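Local coordinates for DUF5037 domain-containing protein (Ruminococcus gnavus, PDB 4GL6) that is of unknown function, belonging to the DUF5037 family, and pairs a mixed, helix-covered sheet with a separate antiparallel sheet in one chain, at residues 95-107 with 187-199. Numbering follows the deposited sequence.
Sequences AAENYYIQGDIII and FEKAEKILEIFTS
Q102 NE2, on the strand 99-104, donates to a water that in turn donates to L194 O of the helix 184-194, and NE2 also hydrogen-bonds E202. The other end of the same amide, OE1, accepts from S199 OG at 2.9 Å; the hydroxyl stands well above the carbonyl plane, 54° out of it. Q102 reaches this far because CG lies anti to the backbone N (chi1 -169°) and the chain stays extended beyond it. L194 packs alongside: its CB sits over the centre of the Y100 ring, 3.8 Å from the centroid, a CH-pi contact on one face, while CD1 lies near CD1 of that ring at 3.8 Å and CD2 turns to Q102 NE2. The Y100 hydroxyl hydrogen-bonds to K51 O and also comes 3.1 Å from L194 O, and H52 approaches the ring. With an alanine in place of Y100, L194 CB would probably lose the ring face it packs on and K51 O its phenol partner. Farther back along the strand, the F187 ring turns an edge to Y100 N, and its CZ comes 3.5 Å from Y99 N. A second water lies between N98 OD1 (2.9 Å) and E188 OE2, with more acceptors in reach than it has protons. The strand, at the margin of the mixed sheet beside 140-147, thus carries the helix 184-194 on one side, with Y145 and F206 also touching L194, while Y99 and I101 on the other side meet the helix 75-95.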
ATOM      1  N   ALA A  95      -2.961  16.556 -10.302  1.00 56.16           N
ATOM      2  CA  ALA A  95      -1.859  17.344  -9.720  1.00 55.63           C
ATOM      3  C   ALA A  95      -0.488  17.161 -10.404  1.00 56.69           C
ATOM      4  O   ALA A  95       0.287  18.131 -10.487  1.00 59.14           O
ATOM      5  CB  ALA A  95      -1.723  16.991  -8.245  1.00 51.51           C
ATOM      6  N   ALA A  96      -0.183  15.933 -10.849  1.00 55.90           N
ATOM      7  CA  ALA A  96       1.105  15.602 -11.527  1.00 58.95           C
ATOM      8  C   ALA A  96       0.949  14.538 -12.626  1.00 60.33           C
ATOM      9  O   ALA A  96      -0.087  13.878 -12.679  1.00 63.24           O
ATOM     10  CB  ALA A  96       2.132  15.142 -10.505  1.00 54.95           C
ATOM     11  N   GLU A  97       1.958  14.395 -13.497  1.00 59.91           N
ATOM     12  CA  GLU A  97       1.928  13.400 -14.602  1.00 65.54           C
ATOM     13  C   GLU A  97       2.529  12.068 -14.175  1.00 61.93           C
ATOM     14  O   GLU A  97       1.929  11.026 -14.422  1.00 62.57           O
ATOM     15  CB  GLU A  97       2.670  13.877 -15.854  1.00 73.27           C
ATOM     16  CG  GLU A  97       2.160  15.175 -16.461  1.00 87.32           C
ATOM     17  CD  GLU A  97       3.037  15.704 -17.596  1.00103.28           C
ATOM     18  OE1 GLU A  97       3.753  14.913 -18.247  1.00123.89           O
ATOM     19  OE2 GLU A  97       3.015  16.927 -17.847  1.00 95.73           O
ATOM     20  N   ASN A  98       3.728  12.117 -13.585  1.00 60.28           N
ATOM     21  CA  ASN A  98       4.441  10.928 -13.074  1.00 56.64           C
ATOM     22  C   ASN A  98       4.363  10.844 -11.562  1.00 50.92           C
ATOM     23  O   ASN A  98       4.632  11.822 -10.860  1.00 49.42           O
ATOM     24  CB  ASN A  98       5.922  10.920 -13.445  1.00 61.03           C
ATOM     25  CG  ASN A  98       6.183  10.276 -14.759  1.00 67.98           C
ATOM     26  OD1 ASN A  98       6.846   9.227 -14.804  1.00 70.82           O
ATOM     27  ND2 ASN A  98       5.607  10.832 -15.832  1.00 71.61           N
ATOM     28  N   TYR A  99       4.045   9.651 -11.075  1.00 48.20           N
ATOM     29  CA  TYR A  99       3.856   9.409  -9.658  1.00 46.96           C
ATOM     30  C   TYR A  99       3.688   7.921  -9.380  1.00 47.93           C
ATOM     31  O   TYR A  99       3.435   7.139 -10.294  1.00 47.13           O
ATOM     32  CB  TYR A  99       2.588  10.143  -9.144  1.00 47.36           C
ATOM     33  CG  TYR A  99       1.370   9.853  -9.996  1.00 47.03           C
ATOM     34  CD1 TYR A  99       0.611   8.692  -9.807  1.00 48.76           C
ATOM     35  CD2 TYR A  99       1.000  10.708 -11.024  1.00 50.96           C
ATOM     36  CE1 TYR A  99      -0.490   8.405 -10.610  1.00 50.19           C
ATOM     37  CE2 TYR A  99      -0.114  10.433 -11.827  1.00 53.69           C
ATOM     38  CZ  TYR A  99      -0.853   9.277 -11.616  1.00 50.74           C
ATOM     39  OH  TYR A  99      -1.934   9.007 -12.409  1.00 52.64           O
ATOM     40  N   TYR A 100       3.803   7.551  -8.111  1.00 46.85           N
ATOM     41  CA  TYR A 100       3.557   6.190  -7.678  1.00 47.46           C
ATOM     42  C   TYR A 100       2.739   6.288  -6.391  1.00 47.44           C
ATOM     43  O   TYR A 100       3.187   6.928  -5.423  1.00 47.88           O
ATOM     44  CB  TYR A 100       4.861   5.436  -7.450  1.00 48.69           C
ATOM     45  CG  TYR A 100       4.638   3.952  -7.239  1.00 50.72           C
ATOM     46  CD1 TYR A 100       4.281   3.450  -5.975  1.00 49.90           C
ATOM     47  CD2 TYR A 100       4.791   3.045  -8.287  1.00 51.94           C
ATOM     48  CE1 TYR A 100       4.077   2.086  -5.771  1.00 53.87           C
ATOM     49  CE2 TYR A 100       4.600   1.678  -8.090  1.00 57.09           C
ATOM     50  CZ  TYR A 100       4.242   1.204  -6.829  1.00 53.15           C
ATOM     51  OH  TYR A 100       4.041  -0.131  -6.616  1.00 45.76           O
ATOM     52  N   ILE A 101       1.558   5.667  -6.389  1.00 42.71           N
ATOM     53  CA  ILE A 101       0.673   5.670  -5.238  1.00 40.19           C
ATOM     54  C   ILE A 101       0.731   4.277  -4.637  1.00 41.96           C
ATOM     55  O   ILE A 101       0.319   3.305  -5.271  1.00 46.93           O
ATOM     56  CB  ILE A 101      -0.771   6.006  -5.639  1.00 43.28           C
ATOM     57  CG1 ILE A 101      -0.819   7.367  -6.372  1.00 46.65           C
ATOM     58  CG2 ILE A 101      -1.668   5.996  -4.409  1.00 39.78           C
ATOM     59  CD1 ILE A 101      -2.156   7.672  -7.018  1.00 47.01           C
ATOM     60  N   GLN A 102       1.231   4.185  -3.407  1.00 43.27           N
ATOM     61  CA  GLN A 102       1.365   2.910  -2.695  1.00 42.59           C
ATOM     62  C   GLN A 102       0.375   2.826  -1.519  1.00 47.09           C
ATOM     63  O   GLN A 102       0.511   3.547  -0.528  1.00 51.02           O
ATOM     64  CB  GLN A 102       2.781   2.767  -2.173  1.00 37.96           C
ATOM     65  CG  GLN A 102       3.121   1.389  -1.647  1.00 37.43           C
ATOM     66  CD  GLN A 102       4.413   1.397  -0.884  1.00 35.70           C
ATOM     67  OE1 GLN A 102       4.491   1.970   0.199  1.00 38.97           O
ATOM     68  NE2 GLN A 102       5.410   0.740  -1.417  1.00 32.65           N
ATOM     69  N   GLY A 103      -0.601   1.937  -1.633  1.00 46.55           N
ATOM     70  CA  GLY A 103      -1.586   1.717  -0.575  1.00 51.59           C
ATOM     71  C   GLY A 103      -1.019   0.757   0.450  1.00 48.24           C
ATOM     72  O   GLY A 103      -0.430  -0.247   0.072  1.00 48.64           O
ATOM     73  N   ASP A 104      -1.212   1.065   1.734  1.00 49.69           N
ATOM     74  CA  ASP A 104      -0.702   0.282   2.867  1.00 45.37           C
ATOM     75  C   ASP A 104      -1.857  -0.044   3.815  1.00 45.72           C
ATOM     76  O   ASP A 104      -2.097   0.666   4.789  1.00 59.57           O
ATOM     77  CB  ASP A 104       0.419   1.090   3.552  1.00 44.17           C
ATOM     78  CG  ASP A 104       1.080   0.357   4.725  1.00 43.05           C
ATOM     79  OD1 ASP A 104       0.999  -0.885   4.863  1.00 45.07           O
ATOM     80  OD2 ASP A 104       1.715   1.067   5.511  1.00 44.43           O
ATOM     81  N   ILE A 105      -2.581  -1.111   3.473  1.00 47.46           N
ATOM     82  CA  ILE A 105      -3.729  -1.609   4.226  1.00 41.50           C
ATOM     83  C   ILE A 105      -3.351  -2.968   4.794  1.00 43.48           C
ATOM     84  O   ILE A 105      -2.951  -3.824   4.057  1.00 41.96           O
ATOM     85  CB  ILE A 105      -4.962  -1.731   3.324  1.00 44.73           C
ATOM     86  CG1 ILE A 105      -5.425  -0.325   2.898  1.00 46.42           C
ATOM     87  CG2 ILE A 105      -6.118  -2.438   4.046  1.00 43.10           C
ATOM     88  CD1 ILE A 105      -6.469  -0.286   1.807  1.00 44.74           C
ATOM     89  N   ILE A 106      -3.462  -3.131   6.110  1.00 48.89           N
ATOM     90  CA  ILE A 106      -3.141  -4.373   6.822  1.00 45.17           C
ATOM     91  C   ILE A 106      -4.390  -4.944   7.496  1.00 45.22           C
ATOM     92  O   ILE A 106      -4.932  -4.332   8.406  1.00 45.21           O
ATOM     93  CB  ILE A 106      -2.067  -4.130   7.899  1.00 44.75           C
ATOM     94  CG1 ILE A 106      -0.732  -3.681   7.246  1.00 49.30           C
ATOM     95  CG2 ILE A 106      -1.886  -5.377   8.766  1.00 44.12           C
ATOM     96  CD1 ILE A 106      -0.044  -4.712   6.363  1.00 46.01           C
ATOM     97  N   ILE A 107      -4.813  -6.124   7.047  1.00 47.90           N
ATOM     98  CA  ILE A 107      -5.963  -6.849   7.590  1.00 46.60           C
ATOM     99  C   ILE A 107      -5.473  -7.675   8.779  1.00 46.94           C
ATOM    100  O   ILE A 107      -4.588  -8.512   8.593  1.00 61.24           O
ATOM    101  CB  ILE A 107      -6.533  -7.841   6.560  1.00 47.56           C
ATOM    102  CG1 ILE A 107      -7.013  -7.109   5.314  1.00 51.56           C
ATOM    103  CG2 ILE A 107      -7.669  -8.664   7.151  1.00 52.66           C
ATOM    104  CD1 ILE A 107      -8.062  -6.040   5.556  1.00 51.38           C
ATOM    105  N   PHE A 187      12.976  10.401  -8.276  1.00 42.50           N
ATOM    106  CA  PHE A 187      11.721   9.715  -8.520  1.00 43.19           C
ATOM    107  C   PHE A 187      11.926   8.455  -9.356  1.00 45.58           C
ATOM    108  O   PHE A 187      11.480   7.377  -8.984  1.00 46.86           O
ATOM    109  CB  PHE A 187      10.685  10.622  -9.197  1.00 45.45           C
ATOM    110  CG  PHE A 187       9.446   9.875  -9.598  1.00 46.90           C
ATOM    111  CD1 PHE A 187       8.455   9.595  -8.658  1.00 45.54           C
ATOM    112  CD2 PHE A 187       9.307   9.368 -10.890  1.00 48.85           C
ATOM    113  CE1 PHE A 187       7.337   8.851  -9.013  1.00 46.79           C
ATOM    114  CE2 PHE A 187       8.184   8.629 -11.255  1.00 51.49           C
ATOM    115  CZ  PHE A 187       7.194   8.374 -10.317  1.00 50.42           C
ATOM    116  N   GLU A 188      12.611   8.612 -10.478  1.00 49.80           N
ATOM    117  CA  GLU A 188      12.849   7.502 -11.417  1.00 52.15           C
ATOM    118  C   GLU A 188      13.558   6.299 -10.798  1.00 49.97           C
ATOM    119  O   GLU A 188      13.258   5.166 -11.158  1.00 51.95           O
ATOM    120  CB  GLU A 188      13.568   8.016 -12.665  1.00 54.88           C
ATOM    121  CG  GLU A 188      12.673   8.920 -13.548  1.00 57.99           C
ATOM    122  CD  GLU A 188      11.529   8.221 -14.301  1.00 59.77           C
ATOM    123  OE1 GLU A 188      11.669   7.053 -14.727  1.00 64.38           O
ATOM    124  OE2 GLU A 188      10.463   8.863 -14.471  1.00 61.77           O
ATOM    125  N   LYS A 189      14.493   6.562  -9.885  1.00 48.29           N
ATOM    126  CA  LYS A 189      15.179   5.504  -9.133  1.00 47.47           C
ATOM    127  C   LYS A 189      14.223   4.884  -8.125  1.00 47.77           C
ATOM    128  O   LYS A 189      14.205   3.654  -7.954  1.00 49.02           O
ATOM    129  CB  LYS A 189      16.379   6.047  -8.364  1.00 48.58           C
ATOM    130  CG  LYS A 189      17.533   6.558  -9.214  1.00 49.92           C
ATOM    131  CD  LYS A 189      18.569   7.205  -8.318  1.00 49.63           C
ATOM    132  CE  LYS A 189      19.609   7.907  -9.132  1.00 54.57           C
ATOM    133  NZ  LYS A 189      20.487   8.705  -8.236  1.00 54.99           N
ATOM    134  N   ALA A 190      13.458   5.746  -7.443  1.00 45.43           N
ATOM    135  CA  ALA A 190      12.486   5.322  -6.460  1.00 41.36           C
ATOM    136  C   ALA A 190      11.492   4.344  -7.068  1.00 40.50           C
ATOM    137  O   ALA A 190      11.287   3.272  -6.535  1.00 41.00           O
ATOM    138  CB  ALA A 190      11.765   6.524  -5.886  1.00 42.68           C
ATOM    139  N   GLU A 191      10.920   4.727  -8.202  1.00 44.81           N
ATOM    140  CA  GLU A 191       9.888   3.957  -8.941  1.00 48.13           C
ATOM    141  C   GLU A 191      10.349   2.537  -9.213  1.00 47.93           C
ATOM    142  O   GLU A 191       9.606   1.606  -8.976  1.00 50.35           O
ATOM    143  CB  GLU A 191       9.570   4.681 -10.263  1.00 58.95           C
ATOM    144  CG  GLU A 191       8.416   4.200 -11.147  1.00 62.51           C
ATOM    145  CD  GLU A 191       8.444   4.873 -12.528  1.00 79.89           C
ATOM    146  OE1 GLU A 191       9.514   4.873 -13.202  1.00 92.72           O
ATOM    147  OE2 GLU A 191       7.402   5.422 -12.950  1.00 93.44           O
ATOM    148  N   LYS A 192      11.591   2.373  -9.670  1.00 49.10           N
ATOM    149  CA  LYS A 192      12.149   1.038  -9.966  1.00 47.01           C
ATOM    150  C   LYS A 192      12.164   0.103  -8.746  1.00 44.91           C
ATOM    151  O   LYS A 192      12.020  -1.105  -8.901  1.00 49.63           O
ATOM    152  CB  LYS A 192      13.552   1.129 -10.579  1.00 48.98           C
ATOM    153  CG  LYS A 192      13.694   1.948 -11.868  1.00 53.19           C
ATOM    154  CD  LYS A 192      12.762   1.641 -13.040  1.00 58.71           C
ATOM    155  CE  LYS A 192      12.847   2.775 -14.057  1.00 62.68           C
ATOM    156  NZ  LYS A 192      12.135   2.544 -15.343  1.00 69.82           N
ATOM    157  N   ILE A 193      12.305   0.663  -7.544  1.00 43.41           N
ATOM    158  CA  ILE A 193      12.300  -0.105  -6.279  1.00 39.10           C
ATOM    159  C   ILE A 193      10.865  -0.413  -5.826  1.00 37.47           C
ATOM    160  O   ILE A 193      10.564  -1.542  -5.442  1.00 37.36           O
ATOM    161  CB  ILE A 193      13.080   0.636  -5.180  1.00 38.50           C
ATOM    162  CG1 ILE A 193      14.561   0.811  -5.598  1.00 38.65           C
ATOM    163  CG2 ILE A 193      12.993  -0.136  -3.868  1.00 37.32           C
ATOM    164  CD1 ILE A 193      15.387   1.727  -4.711  1.00 38.21           C
ATOM    165  N   LEU A 194       9.998   0.598  -5.870  1.00 38.67           N
ATOM    166  CA  LEU A 194       8.567   0.464  -5.527  1.00 40.31           C
ATOM    167  C   LEU A 194       7.825  -0.590  -6.351  1.00 43.77           C
ATOM    168  O   LEU A 194       6.877  -1.186  -5.859  1.00 51.57           O
ATOM    169  CB  LEU A 194       7.842   1.823  -5.636  1.00 40.50           C
ATOM    170  CG  LEU A 194       8.212   2.915  -4.617  1.00 38.09           C
ATOM    171  CD1 LEU A 194       7.885   4.316  -5.127  1.00 39.69           C
ATOM    172  CD2 LEU A 194       7.556   2.671  -3.272  1.00 32.38           C
ATOM    173  N   GLU A 195       8.251  -0.804  -7.594  1.00 47.51           N
ATOM    174  CA  GLU A 195       7.653  -1.818  -8.468  1.00 50.79           C
ATOM    175  C   GLU A 195       7.873  -3.271  -8.016  1.00 48.56           C
ATOM    176  O   GLU A 195       7.096  -4.143  -8.411  1.00 54.21           O
ATOM    177  CB  GLU A 195       8.150  -1.660  -9.925  1.00 57.11           C
ATOM    178  CG  GLU A 195       7.571  -0.464 -10.675  1.00 60.94           C
ATOM    179  CD  GLU A 195       8.208  -0.218 -12.041  1.00 64.97           C
ATOM    180  OE1 GLU A 195       8.970  -1.075 -12.558  1.00 66.18           O
ATOM    181  OE2 GLU A 195       7.903   0.844 -12.617  1.00 64.74           O
ATOM    182  N   ILE A 196       8.911  -3.522  -7.212  1.00 44.61           N
ATOM    183  CA  ILE A 196       9.277  -4.880  -6.780  1.00 46.18           C
ATOM    184  C   ILE A 196       9.309  -5.151  -5.263  1.00 46.16           C
ATOM    185  O   ILE A 196       9.707  -6.239  -4.854  1.00 48.99           O
ATOM    186  CB  ILE A 196      10.629  -5.307  -7.429  1.00 47.88           C
ATOM    187  CG1 ILE A 196      11.824  -4.492  -6.857  1.00 45.20           C
ATOM    188  CG2 ILE A 196      10.520  -5.220  -8.957  1.00 45.60           C
ATOM    189  CD1 ILE A 196      13.182  -5.098  -7.132  1.00 45.36           C
ATOM    190  N   PHE A 197       8.933  -4.177  -4.439  1.00 47.20           N
ATOM    191  CA  PHE A 197       8.880  -4.351  -2.974  1.00 49.41           C
ATOM    192  C   PHE A 197       7.613  -3.723  -2.410  1.00 47.87           C
ATOM    193  O   PHE A 197       7.139  -2.726  -2.939  1.00 50.38           O
ATOM    194  CB  PHE A 197      10.098  -3.721  -2.285  1.00 50.58           C
ATOM    195  CG  PHE A 197      11.386  -4.442  -2.540  1.00 52.97           C
ATOM    196  CD1 PHE A 197      11.584  -5.725  -2.033  1.00 53.09           C
ATOM    197  CD2 PHE A 197      12.429  -3.830  -3.234  1.00 56.31           C
ATOM    198  CE1 PHE A 197      12.771  -6.406  -2.256  1.00 51.27           C
ATOM    199  CE2 PHE A 197      13.619  -4.510  -3.457  1.00 55.97           C
ATOM    200  CZ  PHE A 197      13.791  -5.797  -2.966  1.00 52.52           C
ATOM    201  N   THR A 198       7.096  -4.302  -1.320  1.00 47.89           N
ATOM    202  CA  THR A 198       5.883  -3.815  -0.643  1.00 41.28           C
ATOM    203  C   THR A 198       6.213  -2.713   0.344  1.00 40.26           C
ATOM    204  O   THR A 198       7.377  -2.512   0.715  1.00 44.16           O
ATOM    205  CB  THR A 198       5.137  -4.949   0.065  1.00 40.53           C
ATOM    206  OG1 THR A 198       6.061  -5.694   0.856  1.00 41.80           O
ATOM    207  CG2 THR A 198       4.490  -5.873  -0.967  1.00 41.16           C
ATOM    208  N   SER A 199       5.162  -2.028   0.784  1.00 40.13           N
ATOM    209  CA  SER A 199       5.246  -0.882   1.695  1.00 38.39           C
ATOM    210  C   SER A 199       6.039  -1.172   2.960  1.00 37.00           C
ATOM    211  O   SER A 199       5.698  -2.101   3.713  1.00 38.54           O
ATOM    212  CB  SER A 199       3.849  -0.411   2.097  1.00 37.28           C
ATOM    213  OG  SER A 199       3.900   0.807   2.783  1.00 43.00           O
TER
HETATM  214  O   HOH W   1       8.469   6.841 -15.364  1.00 57.54           O
HETATM  215  O   HOH W   2       4.983  -1.038  -3.733  1.00 40.64           O